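S-adenosylmethionine-dependent methyltransferase (PDB 1Y8C) probably transfers a methyl group from S-adenosylmethionine to an acceptor substrate, using a Rossmann-like fold. Local coordinates at residues D40-A45 against S94-N99; N50-L55 against T62-L67; E70-A75 against P86-Q91; D103-C108 against K126-H131; D110-I115 against D119-Y124. All blocks are in the same frame, centred on the assembly; numbering follows the deposited sequence.

Contact 1: residues D40-A45 against S94-N99; sequences DYLDLA and SNLNIN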
# COMPACT_ATOMS: atom_id res chain seq x y z
N ASP A 40 13.27 6.76 -12.87
CA ASP A 40 12.02 6.03 -13.01
C ASP A 40 11.39 5.51 -11.73
O ASP A 40 12.01 4.80 -10.93
CB ASP A 40 12.23 4.89 -14.01
CG ASP A 40 12.63 5.41 -15.37
OD1 ASP A 40 11.77 6.03 -16.05
OD2 ASP A 40 13.80 5.23 -15.77
N TYR A 41 10.11 5.86 -11.57
CA TYR A 41 9.31 5.51 -10.41
C TYR A 41 8.02 4.75 -10.73
O TYR A 41 7.20 5.18 -11.54
CB TYR A 41 8.97 6.79 -9.62
CG TYR A 41 7.90 6.59 -8.57
CD1 TYR A 41 8.06 5.63 -7.55
CD2 TYR A 41 6.73 7.35 -8.57
CE1 TYR A 41 7.09 5.44 -6.57
CE2 TYR A 41 5.75 7.17 -7.59
CZ TYR A 41 5.94 6.21 -6.59
OH TYR A 41 4.98 6.01 -5.62
N LEU A 42 7.83 3.63 -10.04
CA LEU A 42 6.65 2.79 -10.19
C LEU A 42 5.95 2.60 -8.84
O LEU A 42 6.54 2.13 -7.85
CB LEU A 42 7.03 1.41 -10.73
CG LEU A 42 5.92 0.34 -10.68
CD1 LEU A 42 4.92 0.61 -11.80
CD2 LEU A 42 6.51 -1.04 -10.83
N ASP A 43 4.67 2.95 -8.81
CA ASP A 43 3.90 2.77 -7.59
C ASP A 43 2.83 1.72 -7.86
O ASP A 43 1.93 1.93 -8.67
CB ASP A 43 3.27 4.10 -7.18
CG ASP A 43 2.46 3.98 -5.93
OD1 ASP A 43 2.78 3.08 -5.11
OD2 ASP A 43 1.51 4.77 -5.75
N LEU A 44 2.96 0.57 -7.20
CA LEU A 44 2.01 -0.54 -7.35
C LEU A 44 0.88 -0.34 -6.36
O LEU A 44 1.13 -0.04 -5.19
CB LEU A 44 2.67 -1.87 -7.02
CG LEU A 44 3.87 -2.29 -7.85
CD1 LEU A 44 4.61 -3.41 -7.14
CD2 LEU A 44 3.39 -2.71 -9.23
N ALA A 45 -0.36 -0.56 -6.79
CA ALA A 45 -1.50 -0.38 -5.90
C ALA A 45 -1.56 1.09 -5.53
O ALA A 45 -1.69 1.45 -4.36
CB ALA A 45 -1.31 -1.23 -4.64
N SER A 94 0.22 -9.48 -8.72
CA SER A 94 0.78 -10.82 -8.79
C SER A 94 1.29 -11.12 -10.19
O SER A 94 2.23 -11.89 -10.36
CB SER A 94 -0.28 -11.85 -8.40
OG SER A 94 -0.85 -11.54 -7.14
N ASN A 95 0.66 -10.51 -11.19
CA ASN A 95 1.06 -10.69 -12.58
C ASN A 95 1.42 -9.36 -13.25
O ASN A 95 0.92 -9.03 -14.32
CB ASN A 95 -0.06 -11.36 -13.38
CG ASN A 95 -0.37 -12.75 -12.87
OD1 ASN A 95 0.53 -13.59 -12.76
ND2 ASN A 95 -1.64 -13.01 -12.58
N LEU A 96 2.30 -8.61 -12.59
CA LEU A 96 2.75 -7.33 -13.11
C LEU A 96 3.42 -7.56 -14.47
O LEU A 96 4.36 -8.35 -14.58
CB LEU A 96 3.75 -6.72 -12.12
CG LEU A 96 4.39 -5.38 -12.48
CD1 LEU A 96 3.30 -4.31 -12.57
CD2 LEU A 96 5.43 -5.00 -11.44
N ASN A 97 2.92 -6.88 -15.51
CA ASN A 97 3.46 -7.01 -16.86
C ASN A 97 3.70 -5.65 -17.50
O ASN A 97 2.90 -5.19 -18.31
CB ASN A 97 2.52 -7.84 -17.76
CG ASN A 97 2.99 -7.90 -19.22
OD1 ASN A 97 4.11 -8.36 -19.51
ND2 ASN A 97 2.13 -7.46 -20.14
N ILE A 98 4.79 -5.00 -17.11
CA ILE A 98 5.15 -3.71 -17.66
C ILE A 98 6.60 -3.77 -18.15
O ILE A 98 7.52 -4.03 -17.38
CB ILE A 98 4.98 -2.60 -16.60
CG1 ILE A 98 3.49 -2.42 -16.32
CG2 ILE A 98 5.59 -1.28 -17.07
CD1 ILE A 98 3.16 -1.28 -15.40
N ASN A 99 6.80 -3.56 -19.45
CA ASN A 99 8.14 -3.62 -20.01
C ASN A 99 8.91 -2.37 -19.62
O ASN A 99 9.11 -1.47 -20.43
CB ASN A 99 8.05 -3.73 -21.54
CG ASN A 99 7.05 -4.78 -21.99
OD1 ASN A 99 7.03 -5.91 -21.48
ND2 ASN A 99 6.21 -4.42 -22.96
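Leu42 and Leu44 on the strand 40-44 face Leu96 and Ile98 of an extended loop across a gap of side-chain width, the CA atoms of Leu44 and Leu96 lying 8.9 Å apart and those of Leu42 and Ile98 10.0 Å apart. That spacing is too wide for backbone pairing, and only aliphatic branches bridge it. Leu96 serves both strand leucines. Its CG stands anti to its own backbone N (chi1 178°), which carries the two methyls toward the sheet. There CD1 lies 3.7 Å from Leu44 CD2, the two side chains crossing at about a right angle, while CD2 meets Leu42 CD2 end on, tip to tip, at 4.1 Å. The strand is a central one of the seven-stranded sheet of the Rossmann-like methyltransferase fold, and the loop 94-99, between strands 87-89 and 104-107, lies over one of its faces. Alternation along the strand sends Leu42 and Leu44 to this face, and Tyr41 and Asp43 to the other, where both reach Thr106 OG1. Ile98 makes a looser touch, its CD1 4.4 Å from Leu42 CD1, and also packs on Trp63 and Val65 of the next strand. Branched aliphatic residues suit a buried layer with no polar partner across it. In the loop they alternate with the exposed Asn95, Asn97 and Asn99, and Asn97 N is bonded to Gln91 OE1.

Contact 2: residues N50-L55 against T62-L67; sequences NLTENL and TWAVDL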
# COMPACT_ATOMS: atom_id res chain seq x y z
N ASN A 50 -2.88 8.98 -3.76
CA ASN A 50 -2.56 9.84 -2.63
C ASN A 50 -1.10 9.83 -2.25
O ASN A 50 -0.60 10.74 -1.60
CB ASN A 50 -3.42 9.47 -1.42
CG ASN A 50 -4.84 9.95 -1.57
OD1 ASN A 50 -5.07 11.02 -2.12
ND2 ASN A 50 -5.80 9.18 -1.07
N LEU A 51 -0.40 8.79 -2.67
CA LEU A 51 1.01 8.68 -2.35
C LEU A 51 1.80 9.00 -3.62
O LEU A 51 2.90 9.54 -3.57
CB LEU A 51 1.27 7.26 -1.88
CG LEU A 51 2.37 6.97 -0.87
CD1 LEU A 51 1.96 5.77 -0.04
CD2 LEU A 51 3.68 6.72 -1.56
N THR A 52 1.22 8.67 -4.77
CA THR A 52 1.86 8.90 -6.05
C THR A 52 2.07 10.38 -6.33
O THR A 52 3.13 10.78 -6.83
CB THR A 52 1.01 8.31 -7.19
OG1 THR A 52 0.41 7.09 -6.75
CG2 THR A 52 1.89 8.02 -8.40
N GLU A 53 1.07 11.20 -6.02
CA GLU A 53 1.16 12.64 -6.25
C GLU A 53 2.29 13.29 -5.45
O GLU A 53 2.74 14.38 -5.78
CB GLU A 53 -0.16 13.33 -5.92
CG GLU A 53 -0.53 13.25 -4.46
CD GLU A 53 -1.80 13.99 -4.12
OE1 GLU A 53 -2.35 13.74 -3.02
OE2 GLU A 53 -2.26 14.83 -4.93
N ASN A 54 2.76 12.63 -4.40
CA ASN A 54 3.85 13.18 -3.61
C ASN A 54 5.22 12.82 -4.16
O ASN A 54 6.14 13.64 -4.14
CB ASN A 54 3.74 12.70 -2.16
CG ASN A 54 2.63 13.39 -1.39
OD1 ASN A 54 1.68 13.89 -1.99
ND2 ASN A 54 2.74 13.40 -0.07
N LEU A 55 5.36 11.59 -4.65
CA LEU A 55 6.64 11.09 -5.17
C LEU A 55 6.82 11.28 -6.67
O LEU A 55 7.94 11.45 -7.15
CB LEU A 55 6.76 9.60 -4.85
CG LEU A 55 6.72 9.21 -3.37
CD1 LEU A 55 6.37 7.75 -3.23
CD2 LEU A 55 8.06 9.51 -2.74
N THR A 62 7.02 8.27 -14.38
CA THR A 62 6.27 7.56 -13.37
C THR A 62 5.22 6.62 -13.94
O THR A 62 4.57 6.93 -14.94
CB THR A 62 5.56 8.54 -12.41
OG1 THR A 62 6.53 9.43 -11.82
CG2 THR A 62 4.85 7.79 -11.30
N TRP A 63 5.06 5.47 -13.30
CA TRP A 63 4.07 4.49 -13.67
C TRP A 63 3.26 4.16 -12.42
O TRP A 63 3.82 3.93 -11.35
CB TRP A 63 4.72 3.23 -14.20
CG TRP A 63 5.18 3.34 -15.58
CD1 TRP A 63 6.27 4.02 -16.03
CD2 TRP A 63 4.58 2.74 -16.73
NE1 TRP A 63 6.39 3.88 -17.40
CE2 TRP A 63 5.37 3.10 -17.85
CE3 TRP A 63 3.45 1.93 -16.92
CZ2 TRP A 63 5.05 2.68 -19.14
CZ3 TRP A 63 3.14 1.51 -18.20
CH2 TRP A 63 3.94 1.88 -19.30
N ALA A 64 1.94 4.15 -12.58
CA ALA A 64 1.03 3.86 -11.49
C ALA A 64 0.15 2.69 -11.91
O ALA A 64 -0.51 2.74 -12.95
CB ALA A 64 0.17 5.08 -11.20
N VAL A 65 0.13 1.64 -11.09
CA VAL A 65 -0.65 0.46 -11.39
C VAL A 65 -1.61 0.12 -10.26
O VAL A 65 -1.25 0.21 -9.09
CB VAL A 65 0.27 -0.74 -11.61
CG1 VAL A 65 -0.54 -1.95 -11.99
CG2 VAL A 65 1.30 -0.41 -12.68
N ASP A 66 -2.83 -0.26 -10.61
CA ASP A 66 -3.83 -0.62 -9.62
C ASP A 66 -4.87 -1.49 -10.30
O ASP A 66 -5.13 -1.33 -11.48
CB ASP A 66 -4.49 0.63 -9.04
CG ASP A 66 -5.23 0.35 -7.73
OD1 ASP A 66 -6.30 -0.32 -7.76
OD2 ASP A 66 -4.74 0.79 -6.67
N LEU A 67 -5.45 -2.41 -9.55
CA LEU A 67 -6.45 -3.32 -10.11
C LEU A 67 -7.80 -2.65 -10.30
O LEU A 67 -8.56 -3.02 -11.18
CB LEU A 67 -6.60 -4.53 -9.19
CG LEU A 67 -7.49 -5.67 -9.65
CD1 LEU A 67 -6.91 -6.35 -10.90
CD2 LEU A 67 -7.60 -6.67 -8.51
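Thr62, at the start of the second segment, turns its methyl toward the short helix 52-55, where CG2 meets Thr52 CG2 at 4.2 Å. The two threonine side chains cross obliquely. In each, OG1 lies beside the backbone N (chi1 -56° in Thr62, -36° in Thr52), which leaves CG2 on the anti side and turns methyl to methyl. Trp63 follows with its side chain on the other face of the sheet. Ala64 returns to the helix side and sits nearest Thr52 along the backbone, with 7.5 Å between the CA atoms. Its CB lies 4.4 Å from Thr52 CG2, a loose touch, and so small a side chain suits a strand position over which a helix runs this close. Val65 alternates to the far face again, and beyond it Asp66 OD2 accepts a hydrogen bond from the backbone N of Gly47. Threonine suits position 52 because its two branches do different work: CG2 packs against the strand, while OG1 bonds to Asp43 OD2 at the end of strand 40-44. The contact thus lies inside the beta-alpha-beta unit formed by strand 40-44, helix 52-55 and strand 61-65, with Phe79 of helix 69-81 also against Thr52 and Ile28 of helix 20-32 against Leu55.

Contact 3: residues E70-A75 against P86-Q91; sequences EMLSEA and PRLACQ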
# COMPACT_ATOMS: atom_id res chain seq x y z
N GLU A 70 -11.88 1.85 -11.28
CA GLU A 70 -12.54 3.00 -10.68
C GLU A 70 -11.53 3.95 -10.05
O GLU A 70 -11.57 5.16 -10.26
CB GLU A 70 -13.54 2.52 -9.63
CG GLU A 70 -14.86 3.26 -9.66
CD GLU A 70 -15.91 2.62 -8.77
OE1 GLU A 70 -15.68 2.56 -7.54
OE2 GLU A 70 -16.96 2.16 -9.30
N MSE A 71 -10.60 3.39 -9.29
CA MSE A 71 -9.59 4.18 -8.64
C MSE A 71 -8.59 4.80 -9.60
O MSE A 71 -8.18 5.95 -9.43
CB MSE A 71 -8.85 3.33 -7.63
CG MSE A 71 -9.77 2.54 -6.75
SE MSE A 71 -9.24 2.71 -4.93
CE MSE A 71 -10.58 4.04 -4.46
N LEU A 72 -8.18 4.04 -10.62
CA LEU A 72 -7.22 4.56 -11.58
C LEU A 72 -7.73 5.84 -12.18
O LEU A 72 -7.00 6.82 -12.32
CB LEU A 72 -6.96 3.54 -12.69
CG LEU A 72 -5.80 2.58 -12.44
CD1 LEU A 72 -5.58 1.78 -13.71
CD2 LEU A 72 -4.53 3.35 -12.07
N SER A 73 -9.01 5.82 -12.54
CA SER A 73 -9.66 6.97 -13.13
C SER A 73 -9.56 8.18 -12.18
O SER A 73 -9.23 9.29 -12.61
CB SER A 73 -11.12 6.64 -13.43
OG SER A 73 -11.77 7.73 -14.04
N GLU A 74 -9.82 7.96 -10.89
CA GLU A 74 -9.72 9.03 -9.92
C GLU A 74 -8.31 9.60 -9.92
O GLU A 74 -8.11 10.80 -10.10
CB GLU A 74 -10.05 8.54 -8.51
CG GLU A 74 -11.53 8.44 -8.23
CD GLU A 74 -12.24 9.79 -8.34
OE1 GLU A 74 -12.39 10.30 -9.47
OE2 GLU A 74 -12.61 10.34 -7.28
N ALA A 75 -7.33 8.73 -9.73
CA ALA A 75 -5.94 9.15 -9.71
C ALA A 75 -5.61 9.93 -10.97
O ALA A 75 -4.94 10.96 -10.91
CB ALA A 75 -5.03 7.94 -9.58
N PRO A 86 1.78 10.72 -15.24
CA PRO A 86 2.37 9.39 -15.07
C PRO A 86 1.62 8.34 -15.91
O PRO A 86 0.41 8.46 -16.14
CB PRO A 86 2.21 9.14 -13.56
CG PRO A 86 0.97 9.90 -13.22
CD PRO A 86 1.14 11.18 -14.00
N ARG A 87 2.33 7.32 -16.39
CA ARG A 87 1.70 6.27 -17.20
C ARG A 87 0.87 5.37 -16.30
O ARG A 87 1.36 4.89 -15.27
CB ARG A 87 2.74 5.41 -17.90
CG ARG A 87 3.73 6.16 -18.78
CD ARG A 87 3.04 6.93 -19.89
NE ARG A 87 3.98 7.25 -20.97
CZ ARG A 87 4.18 6.48 -22.04
NH1 ARG A 87 3.50 5.34 -22.18
NH2 ARG A 87 5.06 6.85 -22.95
N LEU A 88 -0.38 5.11 -16.68
CA LEU A 88 -1.23 4.26 -15.86
C LEU A 88 -1.47 2.87 -16.47
O LEU A 88 -1.36 2.68 -17.68
CB LEU A 88 -2.57 4.97 -15.63
CG LEU A 88 -2.51 6.40 -15.08
CD1 LEU A 88 -3.91 6.98 -14.99
CD2 LEU A 88 -1.85 6.41 -13.72
N ALA A 89 -1.77 1.89 -15.63
CA ALA A 89 -2.04 0.54 -16.12
C ALA A 89 -2.82 -0.26 -15.08
O ALA A 89 -2.44 -0.33 -13.91
CB ALA A 89 -0.73 -0.17 -16.48
N CYS A 90 -3.91 -0.87 -15.53
CA CYS A 90 -4.75 -1.67 -14.66
C CYS A 90 -4.26 -3.11 -14.75
O CYS A 90 -4.42 -3.76 -15.78
CB CYS A 90 -6.21 -1.58 -15.12
SG CYS A 90 -7.40 -2.16 -13.89
N GLN A 91 -3.65 -3.60 -13.67
CA GLN A 91 -3.12 -4.97 -13.64
C GLN A 91 -3.09 -5.51 -12.23
O GLN A 91 -3.10 -4.76 -11.26
CB GLN A 91 -1.70 -5.01 -14.18
CG GLN A 91 -1.59 -4.69 -15.64
CD GLN A 91 -0.16 -4.69 -16.11
OE1 GLN A 91 0.74 -5.19 -15.44
NE2 GLN A 91 0.06 -4.14 -17.29
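The beta-alpha-beta unit of strand 61-65, helix 69-81 and strand 87-89 closes here, where Leu72 of the helix lies against Leu88, Ala89 and Cys90 at the edge of the sheet. Leu72 is the buried centre, and its two methyls part company. CD1 comes down on the backbone after Ala89, 3.6 Å from Cys90 N and 3.7 Å from Ala89 C, and it also touches Cys90 CB at 3.7 Å. CD2 turns to Leu88, reaching its CB at 4.4 Å. From the strand Leu88 replies with CD1, which lies 4.1 Å from Leu72 O on the helix backbone. The Leu88 side chain also packs on Glu76 and Phe79 further along the helix. Ala89 takes part through its backbone, since its CB points away from the helix. Leucine suits position 72 because its forked end can touch two places on the strand at once, and the partly exposed Leu88 forms the outer margin. Chemically the contact is apolar packing, partly against peptide atoms. The strand's backbone bonds run to Thr62 and Ala64 of the neighbouring strand, whereas the link between these helix and strand segments is apolar, resting on close fit and buried surface.

Contact 4: residues D103-C108 against K126-H131; sequences DLITCC and KAVSNH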
# COMPACT_ATOMS: atom_id res chain seq x y z
N ASP A 103 13.86 2.75 -10.61
CA ASP A 103 14.83 3.09 -9.57
C ASP A 103 14.16 2.90 -8.23
O ASP A 103 14.79 2.46 -7.26
CB ASP A 103 15.27 4.54 -9.73
CG ASP A 103 16.01 4.77 -11.02
OD1 ASP A 103 17.13 4.23 -11.13
OD2 ASP A 103 15.48 5.47 -11.91
N LEU A 104 12.88 3.25 -8.18
CA LEU A 104 12.10 3.14 -6.97
C LEU A 104 10.75 2.50 -7.24
O LEU A 104 10.02 2.92 -8.15
CB LEU A 104 11.88 4.52 -6.35
CG LEU A 104 10.80 4.56 -5.25
CD1 LEU A 104 11.26 3.67 -4.11
CD2 LEU A 104 10.56 5.98 -4.75
N ILE A 105 10.41 1.48 -6.46
CA ILE A 105 9.12 0.82 -6.59
C ILE A 105 8.47 0.89 -5.21
O ILE A 105 9.11 0.57 -4.20
CB ILE A 105 9.27 -0.67 -7.02
CG1 ILE A 105 9.87 -0.76 -8.42
CG2 ILE A 105 7.92 -1.36 -6.99
CD1 ILE A 105 10.17 -2.18 -8.89
N THR A 106 7.22 1.35 -5.17
CA THR A 106 6.51 1.42 -3.89
C THR A 106 5.20 0.65 -3.91
O THR A 106 4.52 0.54 -4.93
CB THR A 106 6.13 2.86 -3.45
OG1 THR A 106 5.28 3.47 -4.44
CG2 THR A 106 7.35 3.70 -3.22
N CYS A 107 4.85 0.13 -2.75
CA CYS A 107 3.61 -0.59 -2.59
C CYS A 107 3.27 -0.41 -1.13
O CYS A 107 3.77 -1.14 -0.26
CB CYS A 107 3.78 -2.05 -2.94
SG CYS A 107 2.24 -2.94 -2.88
N CYS A 108 2.43 0.57 -0.86
CA CYS A 108 2.05 0.92 0.50
C CYS A 108 0.61 0.59 0.90
O CYS A 108 -0.10 -0.14 0.19
CB CYS A 108 2.32 2.42 0.69
SG CYS A 108 3.98 2.92 0.09
N LYS A 126 8.86 -11.80 -6.95
CA LYS A 126 9.66 -12.10 -8.14
C LYS A 126 9.33 -11.06 -9.21
O LYS A 126 10.23 -10.52 -9.85
CB LYS A 126 9.36 -13.52 -8.65
CG LYS A 126 10.19 -13.88 -9.88
CD LYS A 126 9.89 -15.29 -10.41
CE LYS A 126 10.41 -15.45 -11.85
NZ LYS A 126 11.88 -15.12 -12.03
N ALA A 127 8.04 -10.76 -9.38
CA ALA A 127 7.60 -9.78 -10.37
C ALA A 127 8.29 -8.45 -10.14
O ALA A 127 8.78 -7.81 -11.07
CB ALA A 127 6.09 -9.60 -10.29
N VAL A 128 8.33 -8.06 -8.87
CA VAL A 128 8.94 -6.81 -8.46
C VAL A 128 10.43 -6.77 -8.86
O VAL A 128 10.85 -5.86 -9.57
CB VAL A 128 8.76 -6.64 -6.94
CG1 VAL A 128 9.46 -5.39 -6.44
CG2 VAL A 128 7.28 -6.58 -6.63
N SER A 129 11.21 -7.75 -8.42
CA SER A 129 12.63 -7.80 -8.74
C SER A 129 12.87 -7.79 -10.25
O SER A 129 13.91 -7.33 -10.71
CB SER A 129 13.27 -9.04 -8.15
OG SER A 129 12.85 -10.18 -8.88
N ASN A 130 11.93 -8.32 -11.03
CA ASN A 130 12.10 -8.32 -12.47
C ASN A 130 11.87 -6.93 -13.06
O ASN A 130 12.01 -6.74 -14.26
CB ASN A 130 11.15 -9.32 -13.15
CG ASN A 130 11.49 -10.77 -12.83
OD1 ASN A 130 12.66 -11.15 -12.74
ND2 ASN A 130 10.46 -11.59 -12.67
N HIS A 131 11.50 -5.96 -12.22
CA HIS A 131 11.28 -4.60 -12.71
C HIS A 131 12.17 -3.57 -12.04
O HIS A 131 12.02 -2.36 -12.25
CB HIS A 131 9.82 -4.18 -12.52
CG HIS A 131 8.87 -4.93 -13.40
ND1 HIS A 131 8.65 -6.29 -13.29
CD2 HIS A 131 8.06 -4.50 -14.40
CE1 HIS A 131 7.76 -6.66 -14.18
NE2 HIS A 131 7.38 -5.60 -14.87
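Lys126 O, near the end of helix 118-129, accepts from two donors, Ser129 OG at 2.8 Å and Asn130 N at 3.0 Å. They finish the helix that packs on strand 104-107 in the Rossmann-like sheet. One residue further on, Ala127 O accepts a hydrogen bond from His131 ND1 (2.7 Å, N-H...O angle 141°). The oxygen lies 24° out of the ring plane and the bond is bent; with a weak bond between NE2 and Ile98 N it limits the ring's rotation. Ser129 thus adds a second donor to Lys126 O, and His131 supplies a side-chain donor to Ala127 O, which otherwise has a weak bond from Asn130 N. Across the contact Ile105 does the work. Its CG1 is anti to the carbonyl carbon (chi1 -65°), carrying CD1 between the helix end and the turn after it. This beta-branched residue suits a buried strand, and it also packs on Leu42, Leu44 and Phe138. CD1 lies 4.1 Å from Val128 CG1, 4.2 Å from His131 CB, and 3.8 Å from both Val128 O and His131 O.

Contact 5: residues D110-I115 against D119-Y124; sequences DSTNYI and DDLKKY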
# COMPACT_ATOMS: atom_id res chain seq x y z
N ASP A 110 -0.68 -1.34 3.25
CA ASP A 110 -0.89 -2.77 3.44
C ASP A 110 -1.45 -3.53 2.24
O ASP A 110 -2.13 -4.55 2.41
CB ASP A 110 -1.76 -3.05 4.70
CG ASP A 110 -2.94 -2.08 4.86
OD1 ASP A 110 -2.73 -0.93 5.26
OD2 ASP A 110 -4.09 -2.48 4.59
N SER A 111 -1.15 -3.08 1.02
CA SER A 111 -1.65 -3.80 -0.16
C SER A 111 -1.12 -5.22 -0.24
O SER A 111 -1.83 -6.13 -0.63
CB SER A 111 -1.31 -3.03 -1.44
OG SER A 111 -2.16 -1.90 -1.56
N THR A 112 0.13 -5.39 0.16
CA THR A 112 0.76 -6.70 0.16
C THR A 112 -0.07 -7.72 0.97
O THR A 112 -0.09 -8.90 0.63
CB THR A 112 2.19 -6.61 0.75
OG1 THR A 112 2.99 -5.79 -0.11
CG2 THR A 112 2.84 -7.99 0.89
N ASN A 113 -0.77 -7.29 2.01
CA ASN A 113 -1.56 -8.25 2.78
C ASN A 113 -2.75 -8.82 2.01
O ASN A 113 -3.29 -9.84 2.40
CB ASN A 113 -2.07 -7.65 4.09
CG ASN A 113 -0.96 -7.25 5.03
OD1 ASN A 113 -0.42 -6.15 4.92
ND2 ASN A 113 -0.60 -8.14 5.96
N TYR A 114 -3.16 -8.16 0.94
CA TYR A 114 -4.29 -8.64 0.16
C TYR A 114 -3.91 -9.86 -0.68
O TYR A 114 -4.77 -10.51 -1.27
CB TYR A 114 -4.85 -7.55 -0.75
CG TYR A 114 -5.56 -6.42 -0.03
CD1 TYR A 114 -5.04 -5.13 -0.03
CD2 TYR A 114 -6.76 -6.63 0.64
CE1 TYR A 114 -5.69 -4.08 0.60
CE2 TYR A 114 -7.43 -5.58 1.28
CZ TYR A 114 -6.88 -4.31 1.25
OH TYR A 114 -7.51 -3.24 1.86
N ILE A 115 -2.63 -10.17 -0.76
CA ILE A 115 -2.22 -11.34 -1.50
C ILE A 115 -2.23 -12.44 -0.46
O ILE A 115 -1.20 -12.76 0.14
CB ILE A 115 -0.81 -11.17 -2.06
CG1 ILE A 115 -0.76 -9.92 -2.93
CG2 ILE A 115 -0.42 -12.42 -2.84
CD1 ILE A 115 0.64 -9.48 -3.32
N ASP A 119 1.82 -18.40 -2.57
CA ASP A 119 2.39 -18.54 -3.90
C ASP A 119 2.29 -17.27 -4.72
O ASP A 119 3.25 -16.88 -5.39
CB ASP A 119 1.74 -19.70 -4.64
CG ASP A 119 2.36 -21.02 -4.26
OD1 ASP A 119 3.62 -21.07 -4.25
OD2 ASP A 119 1.63 -21.99 -3.96
N ASP A 120 1.13 -16.63 -4.67
CA ASP A 120 0.94 -15.39 -5.40
C ASP A 120 1.84 -14.30 -4.82
O ASP A 120 2.19 -13.35 -5.52
CB ASP A 120 -0.52 -14.94 -5.32
CG ASP A 120 -1.41 -15.73 -6.24
OD1 ASP A 120 -1.00 -16.00 -7.38
OD2 ASP A 120 -2.54 -16.08 -5.82
N LEU A 121 2.20 -14.44 -3.55
CA LEU A 121 3.05 -13.45 -2.91
C LEU A 121 4.48 -13.64 -3.41
O LEU A 121 5.23 -12.67 -3.57
CB LEU A 121 3.00 -13.62 -1.38
CG LEU A 121 3.72 -12.55 -0.55
CD1 LEU A 121 3.09 -11.18 -0.77
CD2 LEU A 121 3.65 -12.94 0.89
N LYS A 122 4.85 -14.89 -3.67
CA LYS A 122 6.17 -15.20 -4.20
C LYS A 122 6.28 -14.64 -5.61
O LYS A 122 7.27 -14.00 -5.95
CB LYS A 122 6.40 -16.71 -4.20
CG LYS A 122 6.84 -17.27 -2.85
CD LYS A 122 6.94 -18.79 -2.84
CE LYS A 122 7.33 -19.30 -1.45
NZ LYS A 122 7.20 -20.78 -1.28
N LYS A 123 5.25 -14.89 -6.42
CA LYS A 123 5.22 -14.39 -7.79
C LYS A 123 5.37 -12.88 -7.76
O LYS A 123 6.11 -12.29 -8.56
CB LYS A 123 3.91 -14.81 -8.47
CG LYS A 123 3.82 -16.31 -8.68
CD LYS A 123 2.49 -16.76 -9.31
CE LYS A 123 2.31 -16.30 -10.76
NZ LYS A 123 1.97 -14.86 -10.92
N TYR A 124 4.68 -12.27 -6.82
CA TYR A 124 4.71 -10.83 -6.60
C TYR A 124 6.15 -10.33 -6.38
O TYR A 124 6.64 -9.51 -7.13
CB TYR A 124 3.81 -10.51 -5.40
CG TYR A 124 3.96 -9.14 -4.82
CD1 TYR A 124 3.51 -8.01 -5.51
CD2 TYR A 124 4.47 -8.97 -3.53
CE1 TYR A 124 3.57 -6.75 -4.92
CE2 TYR A 124 4.53 -7.72 -2.94
CZ TYR A 124 4.08 -6.61 -3.63
OH TYR A 124 4.11 -5.39 -3.01
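Apolar packing makes most of this contact, in which Ile115 and Thr112 of the loop after strand 104-107 fold back on the first turns of helix 118-129, within the crossover that leads from that strand of the Rossmann-like sheet to strand 136-143. Ile115 divides its branches. CG2 lies against the helix, 3.4 Å from the backbone Leu121 N and 3.5 Å from Asp120 CB. With CG1 beside the backbone N (chi1 -57°), CD1 is carried over the tyrosine. Leu121 sends CD1 to Thr112 CG2 at 3.6 Å, the two side chains crossing at about a right angle. The aromatic interaction is a CH-pi contact: Ile115 CD1 stands 3.9 Å from the centroid of the Tyr124 ring and 19° off its normal, over one face. Isoleucine suits the place because its two arms reach helix backbone and ring together, while the long tyrosine can span from the helix to the loop. Phe138 of the sheet also packs on Tyr124, and Tyr203 on Leu121. Polar contact across the segments is slight. Threonine adds a hydroxyl to its packing methyl, and Thr112 OG1 gives a weak hydrogen bond to Tyr124 OH at 3.1 Å.

Overall arrangement
All five contacts belong to one Rossmann-like sheet and the segments packed on it. Contacts 1 and 4 are the closest pair, with centres 7 Å apart, their strands 40-44 and 104-107 being neighbours; Asp40 N lies 2.7 Å from Asp103 OD2. Contact 2 joins contact 1 through the pairing of strands 40-44 and 61-65, Tyr41 O lying 2.8 Å from Trp63 N, and contact 3 follows at the sheet edge, its centre 8 Å from that of contact 2. Contacts 4 and 5 share helix 118-129, whereas contacts 3 and 5 are farthest apart, about 20 Å between centres. In this fold the C-terminal end of the first strand and the loop after it, here around Ala45, usually border the cofactor pocket, probably here too.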